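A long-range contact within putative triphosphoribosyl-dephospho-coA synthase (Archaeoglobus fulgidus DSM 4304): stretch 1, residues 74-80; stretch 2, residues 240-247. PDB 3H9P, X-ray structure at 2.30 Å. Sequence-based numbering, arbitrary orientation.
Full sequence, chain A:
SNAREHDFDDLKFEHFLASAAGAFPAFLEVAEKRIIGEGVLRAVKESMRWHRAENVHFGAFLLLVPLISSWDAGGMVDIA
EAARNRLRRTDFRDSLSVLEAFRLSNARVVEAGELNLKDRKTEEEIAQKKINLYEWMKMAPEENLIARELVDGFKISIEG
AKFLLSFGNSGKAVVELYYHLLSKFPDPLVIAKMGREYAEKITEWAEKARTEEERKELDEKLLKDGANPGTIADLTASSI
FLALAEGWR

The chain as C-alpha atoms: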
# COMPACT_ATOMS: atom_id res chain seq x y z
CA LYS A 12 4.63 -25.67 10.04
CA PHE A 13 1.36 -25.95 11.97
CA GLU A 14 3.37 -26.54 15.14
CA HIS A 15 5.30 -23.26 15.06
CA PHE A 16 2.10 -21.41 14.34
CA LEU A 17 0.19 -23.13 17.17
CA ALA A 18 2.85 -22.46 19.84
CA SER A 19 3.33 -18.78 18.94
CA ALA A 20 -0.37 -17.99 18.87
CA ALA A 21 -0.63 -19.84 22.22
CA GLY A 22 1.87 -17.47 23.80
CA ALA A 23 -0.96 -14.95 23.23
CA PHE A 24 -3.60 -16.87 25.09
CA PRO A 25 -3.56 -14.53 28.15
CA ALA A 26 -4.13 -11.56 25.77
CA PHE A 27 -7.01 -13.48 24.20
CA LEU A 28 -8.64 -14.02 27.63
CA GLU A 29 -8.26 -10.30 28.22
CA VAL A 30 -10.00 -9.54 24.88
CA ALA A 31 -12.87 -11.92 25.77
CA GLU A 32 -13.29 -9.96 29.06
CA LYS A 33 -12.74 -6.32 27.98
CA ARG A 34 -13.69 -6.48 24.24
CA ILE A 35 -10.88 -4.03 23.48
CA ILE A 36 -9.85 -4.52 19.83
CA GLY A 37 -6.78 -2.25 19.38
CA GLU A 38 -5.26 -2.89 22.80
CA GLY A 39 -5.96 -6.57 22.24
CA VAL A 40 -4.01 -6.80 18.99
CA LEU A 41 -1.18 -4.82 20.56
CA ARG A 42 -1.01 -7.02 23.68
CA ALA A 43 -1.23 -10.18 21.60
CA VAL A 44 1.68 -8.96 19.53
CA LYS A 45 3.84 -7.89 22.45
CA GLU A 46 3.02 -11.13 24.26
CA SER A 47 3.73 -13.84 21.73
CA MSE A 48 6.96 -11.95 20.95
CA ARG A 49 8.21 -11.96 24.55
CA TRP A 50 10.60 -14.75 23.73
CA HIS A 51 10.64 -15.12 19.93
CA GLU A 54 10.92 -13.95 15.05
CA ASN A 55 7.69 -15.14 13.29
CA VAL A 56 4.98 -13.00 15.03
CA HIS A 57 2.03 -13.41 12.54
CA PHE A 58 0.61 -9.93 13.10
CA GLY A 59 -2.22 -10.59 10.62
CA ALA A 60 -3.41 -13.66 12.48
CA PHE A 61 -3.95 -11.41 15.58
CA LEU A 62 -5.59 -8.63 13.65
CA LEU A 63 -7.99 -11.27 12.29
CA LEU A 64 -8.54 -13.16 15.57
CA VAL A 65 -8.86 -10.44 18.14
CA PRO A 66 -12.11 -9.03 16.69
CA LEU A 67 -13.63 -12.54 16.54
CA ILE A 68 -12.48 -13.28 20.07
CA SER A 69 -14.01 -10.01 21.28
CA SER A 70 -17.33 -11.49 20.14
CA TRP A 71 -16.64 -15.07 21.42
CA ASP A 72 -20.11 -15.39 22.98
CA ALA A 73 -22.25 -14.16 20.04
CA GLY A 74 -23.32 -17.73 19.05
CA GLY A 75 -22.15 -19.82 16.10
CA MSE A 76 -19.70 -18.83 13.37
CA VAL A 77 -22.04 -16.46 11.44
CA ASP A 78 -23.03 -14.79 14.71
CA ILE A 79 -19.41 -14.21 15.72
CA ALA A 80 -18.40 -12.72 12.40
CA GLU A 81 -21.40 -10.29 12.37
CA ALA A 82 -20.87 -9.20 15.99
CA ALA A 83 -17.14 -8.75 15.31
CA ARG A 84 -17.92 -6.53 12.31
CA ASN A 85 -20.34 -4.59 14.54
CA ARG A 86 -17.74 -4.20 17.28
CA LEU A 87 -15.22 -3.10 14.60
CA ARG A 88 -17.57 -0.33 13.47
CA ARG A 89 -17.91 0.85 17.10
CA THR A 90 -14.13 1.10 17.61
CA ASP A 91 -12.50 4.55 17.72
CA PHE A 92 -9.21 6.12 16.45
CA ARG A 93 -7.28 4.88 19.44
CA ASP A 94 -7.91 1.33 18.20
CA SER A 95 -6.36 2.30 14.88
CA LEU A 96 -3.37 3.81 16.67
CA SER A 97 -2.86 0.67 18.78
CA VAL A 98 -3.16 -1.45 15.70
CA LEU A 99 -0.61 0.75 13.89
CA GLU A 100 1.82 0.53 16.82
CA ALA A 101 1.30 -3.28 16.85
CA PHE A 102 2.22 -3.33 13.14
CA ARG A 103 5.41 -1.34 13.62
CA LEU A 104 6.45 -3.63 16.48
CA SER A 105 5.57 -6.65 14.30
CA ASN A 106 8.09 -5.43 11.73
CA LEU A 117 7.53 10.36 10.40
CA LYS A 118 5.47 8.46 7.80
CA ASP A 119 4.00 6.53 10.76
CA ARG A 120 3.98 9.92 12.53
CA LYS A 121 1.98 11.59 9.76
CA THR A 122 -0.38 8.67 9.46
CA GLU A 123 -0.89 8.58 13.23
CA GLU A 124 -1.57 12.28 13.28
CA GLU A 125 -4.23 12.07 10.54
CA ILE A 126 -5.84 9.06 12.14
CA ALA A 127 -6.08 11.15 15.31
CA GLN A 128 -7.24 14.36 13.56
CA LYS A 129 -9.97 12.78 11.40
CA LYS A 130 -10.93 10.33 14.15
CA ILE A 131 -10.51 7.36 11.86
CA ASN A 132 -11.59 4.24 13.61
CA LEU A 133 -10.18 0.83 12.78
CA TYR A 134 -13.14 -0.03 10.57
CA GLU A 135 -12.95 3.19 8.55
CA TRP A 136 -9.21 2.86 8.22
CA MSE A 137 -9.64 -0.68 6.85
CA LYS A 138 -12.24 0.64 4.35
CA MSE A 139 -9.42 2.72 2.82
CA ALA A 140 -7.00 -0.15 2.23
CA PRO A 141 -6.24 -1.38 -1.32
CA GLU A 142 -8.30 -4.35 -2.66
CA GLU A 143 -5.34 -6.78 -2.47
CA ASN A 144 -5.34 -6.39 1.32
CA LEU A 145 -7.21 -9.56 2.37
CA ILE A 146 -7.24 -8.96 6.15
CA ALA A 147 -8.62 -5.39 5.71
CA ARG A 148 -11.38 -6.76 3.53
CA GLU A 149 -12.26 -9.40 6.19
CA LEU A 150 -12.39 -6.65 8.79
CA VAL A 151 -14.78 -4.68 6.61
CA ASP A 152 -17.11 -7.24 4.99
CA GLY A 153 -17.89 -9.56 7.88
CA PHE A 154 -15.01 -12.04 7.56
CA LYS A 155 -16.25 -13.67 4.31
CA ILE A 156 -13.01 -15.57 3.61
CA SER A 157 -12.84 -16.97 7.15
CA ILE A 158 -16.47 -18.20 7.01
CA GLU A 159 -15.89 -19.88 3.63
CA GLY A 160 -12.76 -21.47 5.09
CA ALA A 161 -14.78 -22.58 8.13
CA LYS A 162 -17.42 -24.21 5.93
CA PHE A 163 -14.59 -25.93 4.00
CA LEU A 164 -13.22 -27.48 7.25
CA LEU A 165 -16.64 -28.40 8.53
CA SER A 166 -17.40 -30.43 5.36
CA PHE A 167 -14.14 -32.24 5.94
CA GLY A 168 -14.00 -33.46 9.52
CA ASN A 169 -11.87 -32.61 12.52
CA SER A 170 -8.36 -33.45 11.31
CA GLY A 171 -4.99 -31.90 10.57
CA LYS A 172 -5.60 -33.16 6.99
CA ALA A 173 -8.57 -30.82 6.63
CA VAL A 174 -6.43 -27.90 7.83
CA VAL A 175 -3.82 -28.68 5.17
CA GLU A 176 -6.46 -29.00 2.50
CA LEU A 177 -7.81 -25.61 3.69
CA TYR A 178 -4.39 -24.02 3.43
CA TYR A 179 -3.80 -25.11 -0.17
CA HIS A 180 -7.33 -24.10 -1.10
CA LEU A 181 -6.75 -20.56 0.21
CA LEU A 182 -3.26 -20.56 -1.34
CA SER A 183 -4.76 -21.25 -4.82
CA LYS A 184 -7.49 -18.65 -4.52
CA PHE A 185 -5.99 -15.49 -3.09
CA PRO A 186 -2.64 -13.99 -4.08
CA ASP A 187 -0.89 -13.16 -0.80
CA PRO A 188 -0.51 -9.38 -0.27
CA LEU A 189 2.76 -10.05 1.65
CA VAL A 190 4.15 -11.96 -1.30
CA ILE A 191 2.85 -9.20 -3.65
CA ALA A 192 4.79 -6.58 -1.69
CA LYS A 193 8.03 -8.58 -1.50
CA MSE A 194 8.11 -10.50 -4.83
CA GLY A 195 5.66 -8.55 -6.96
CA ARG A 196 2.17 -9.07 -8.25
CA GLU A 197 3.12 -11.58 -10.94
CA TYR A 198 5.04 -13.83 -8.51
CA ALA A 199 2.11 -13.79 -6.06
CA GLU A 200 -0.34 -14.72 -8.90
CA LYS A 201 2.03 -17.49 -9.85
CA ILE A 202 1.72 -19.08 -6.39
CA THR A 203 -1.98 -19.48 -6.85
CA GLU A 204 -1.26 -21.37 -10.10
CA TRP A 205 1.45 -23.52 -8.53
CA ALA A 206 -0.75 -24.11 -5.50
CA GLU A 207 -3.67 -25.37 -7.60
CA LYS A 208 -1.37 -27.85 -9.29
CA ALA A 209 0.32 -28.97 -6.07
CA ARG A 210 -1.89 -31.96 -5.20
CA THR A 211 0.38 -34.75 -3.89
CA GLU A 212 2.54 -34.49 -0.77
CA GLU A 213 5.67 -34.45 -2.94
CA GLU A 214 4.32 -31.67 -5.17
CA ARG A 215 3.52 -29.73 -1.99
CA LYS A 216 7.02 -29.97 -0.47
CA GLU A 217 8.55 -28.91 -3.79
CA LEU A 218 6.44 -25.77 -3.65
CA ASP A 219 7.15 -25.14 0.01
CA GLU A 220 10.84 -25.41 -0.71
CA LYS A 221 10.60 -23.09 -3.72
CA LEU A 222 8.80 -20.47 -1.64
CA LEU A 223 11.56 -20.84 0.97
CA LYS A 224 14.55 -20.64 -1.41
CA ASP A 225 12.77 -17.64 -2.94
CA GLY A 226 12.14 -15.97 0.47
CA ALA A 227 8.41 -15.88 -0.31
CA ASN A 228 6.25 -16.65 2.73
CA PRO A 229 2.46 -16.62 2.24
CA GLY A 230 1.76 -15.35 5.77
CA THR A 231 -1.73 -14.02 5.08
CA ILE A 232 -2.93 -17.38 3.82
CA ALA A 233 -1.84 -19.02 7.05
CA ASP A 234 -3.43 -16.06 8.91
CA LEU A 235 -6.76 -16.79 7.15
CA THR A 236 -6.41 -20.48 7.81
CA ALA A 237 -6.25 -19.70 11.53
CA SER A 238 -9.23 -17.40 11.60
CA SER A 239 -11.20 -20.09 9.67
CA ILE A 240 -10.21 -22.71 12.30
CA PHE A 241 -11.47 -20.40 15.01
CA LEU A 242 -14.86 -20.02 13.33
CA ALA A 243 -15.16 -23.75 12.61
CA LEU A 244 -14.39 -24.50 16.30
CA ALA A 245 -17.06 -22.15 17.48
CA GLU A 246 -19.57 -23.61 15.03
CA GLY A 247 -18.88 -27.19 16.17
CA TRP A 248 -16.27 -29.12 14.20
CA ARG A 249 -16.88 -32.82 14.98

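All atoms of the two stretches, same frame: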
# COMPACT_ATOMS: atom_id res chain seq x y z
N GLY A 74 -22.54 -16.55 19.52
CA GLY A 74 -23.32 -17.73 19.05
C GLY A 74 -22.44 -18.61 18.17
O GLY A 74 -21.29 -18.89 18.50
N GLY A 75 -22.96 -19.07 17.04
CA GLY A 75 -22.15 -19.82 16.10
C GLY A 75 -21.28 -18.90 15.25
O GLY A 75 -21.16 -17.70 15.51
N MSE A 76 -20.69 -19.48 14.23
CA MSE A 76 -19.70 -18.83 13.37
C MSE A 76 -20.20 -17.59 12.58
O MSE A 76 -19.47 -16.62 12.44
CB MSE A 76 -19.06 -19.90 12.50
CG MSE A 76 -19.04 -19.66 11.04
SE MSE A 76 -19.10 -21.33 10.05
CE MSE A 76 -19.43 -20.62 8.32
N VAL A 77 -21.44 -17.63 12.09
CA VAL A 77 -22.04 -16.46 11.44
C VAL A 77 -22.37 -15.36 12.44
O VAL A 77 -22.16 -14.20 12.15
CB VAL A 77 -23.24 -16.82 10.56
CG1 VAL A 77 -24.16 -15.62 10.35
CG2 VAL A 77 -22.76 -17.30 9.20
N ASP A 78 -22.84 -15.73 13.62
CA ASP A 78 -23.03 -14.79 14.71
C ASP A 78 -21.76 -14.10 15.17
O ASP A 78 -21.80 -12.92 15.51
CB ASP A 78 -23.72 -15.46 15.88
CG ASP A 78 -25.10 -15.90 15.53
OD1 ASP A 78 -25.79 -15.14 14.81
OD2 ASP A 78 -25.48 -17.03 15.94
N ILE A 79 -20.63 -14.81 15.18
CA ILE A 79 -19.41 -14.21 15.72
C ILE A 79 -18.92 -13.17 14.75
O ILE A 79 -18.61 -12.03 15.11
CB ILE A 79 -18.28 -15.26 15.89
CG1 ILE A 79 -18.74 -16.46 16.74
CG2 ILE A 79 -16.98 -14.60 16.44
CD1 ILE A 79 -19.14 -16.13 18.10
N ALA A 80 -18.91 -13.56 13.47
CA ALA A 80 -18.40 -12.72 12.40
C ALA A 80 -19.16 -11.39 12.33
O ALA A 80 -18.53 -10.32 12.28
CB ALA A 80 -18.46 -13.47 11.05
N ILE A 240 -10.22 -21.70 11.26
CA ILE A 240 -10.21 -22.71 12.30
C ILE A 240 -11.01 -22.22 13.50
O ILE A 240 -11.84 -22.92 14.02
CB ILE A 240 -8.76 -23.10 12.76
CG1 ILE A 240 -7.99 -23.86 11.66
CG2 ILE A 240 -8.80 -24.02 14.01
CD1 ILE A 240 -6.49 -24.02 11.92
N PHE A 241 -10.74 -20.98 13.91
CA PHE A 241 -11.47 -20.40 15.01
C PHE A 241 -12.97 -20.42 14.77
O PHE A 241 -13.73 -20.84 15.62
CB PHE A 241 -11.00 -18.99 15.42
CG PHE A 241 -11.77 -18.45 16.64
CD1 PHE A 241 -11.46 -18.89 17.92
CD2 PHE A 241 -12.87 -17.63 16.47
CE1 PHE A 241 -12.21 -18.47 19.04
CE2 PHE A 241 -13.63 -17.19 17.59
CZ PHE A 241 -13.30 -17.62 18.87
N LEU A 242 -13.42 -19.93 13.62
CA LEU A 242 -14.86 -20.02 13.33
C LEU A 242 -15.40 -21.45 13.30
O LEU A 242 -16.47 -21.72 13.87
CB LEU A 242 -15.22 -19.27 12.04
CG LEU A 242 -14.94 -17.76 12.16
CD1 LEU A 242 -15.13 -16.99 10.84
CD2 LEU A 242 -15.79 -17.16 13.30
N ALA A 243 -14.66 -22.37 12.70
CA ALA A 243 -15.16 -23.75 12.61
C ALA A 243 -15.32 -24.39 14.00
O ALA A 243 -16.28 -25.17 14.25
CB ALA A 243 -14.26 -24.61 11.70
N LEU A 244 -14.36 -24.06 14.88
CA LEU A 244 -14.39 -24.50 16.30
C LEU A 244 -15.62 -23.99 17.02
O LEU A 244 -16.28 -24.75 17.76
CB LEU A 244 -13.16 -24.00 17.07
CG LEU A 244 -11.82 -24.63 16.69
CD1 LEU A 244 -10.72 -23.98 17.48
CD2 LEU A 244 -11.84 -26.16 16.90
N ALA A 245 -15.93 -22.72 16.81
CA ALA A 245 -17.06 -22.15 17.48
C ALA A 245 -18.34 -22.72 16.94
O ALA A 245 -19.30 -22.86 17.67
CB ALA A 245 -17.07 -20.65 17.36
N GLU A 246 -18.35 -23.07 15.66
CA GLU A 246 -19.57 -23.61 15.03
C GLU A 246 -19.85 -25.04 15.53
O GLU A 246 -20.99 -25.42 15.76
CB GLU A 246 -19.44 -23.56 13.50
CG GLU A 246 -20.72 -23.93 12.72
CD GLU A 246 -21.95 -23.07 13.07
OE1 GLU A 246 -21.82 -21.89 13.46
OE2 GLU A 246 -23.07 -23.58 12.91
N GLY A 247 -18.79 -25.81 15.70
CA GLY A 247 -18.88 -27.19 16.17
C GLY A 247 -18.29 -28.03 15.07
O GLY A 247 -18.97 -28.36 14.12
O HOH W 1 -23.39 -19.93 12.61

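The contact joins the start of one helix to the last turns of another; the touching residues lie at least 162 apart in sequence. Helix 76-80 and helix 240-246 run at 128° to each other, closer to antiparallel than parallel, and their axes come within 9.1 Å. The backbones draw nearest where the first helix begins: the CA atoms of Gly75 and Glu246 lie 4.7 Å apart, those of Met76 and Leu242 5.0 Å.

The hollow here is made by absence. Gly75, at the N-cap position, carries no side chain, and the carboxylate of Glu246 moves into the space, with Glu246 OE1 3.4 Å from Gly75 CA. A CB on Gly75 would sit 2.5 Å from Glu246 OE1, a clash. The bend at chi2 (p) in Glu246 helps bring that oxygen to the helix start, where backbone NH groups lack acceptors from a preceding turn. Met76 N donates to Glu246 OE1 at 2.8 Å with a nearly straight angle of 163°. One water extends the arrangement: it donates to Glu246 OE1 (2.7 Å) and accepts from Val77 N (3.1 Å), so a single carboxylate oxygen serves two successive amides, one directly and one through water.

Next to this polar end lies a close apolar fit. Met76, modelled as selenomethionine, points its CA-to-CB bond toward the second helix, and its CB reaches 3.4 Å from Leu242 O and 3.9 Å from Leu242 CB; the end of the side chain then leads away. The base of the side chain thus makes the close approach to Leu242, while Met76 SE still lies 4.1 Å from Glu246 CB. One turn on, Ile79 also points toward the partner. Its CB meets Leu242 CD2 at 4.1 Å, while Ile79 CG2 lies at the edge of the Phe241 ring, 4.4 Å from Phe241 CE2. Leu242 therefore packs against both Met76 and Ile79.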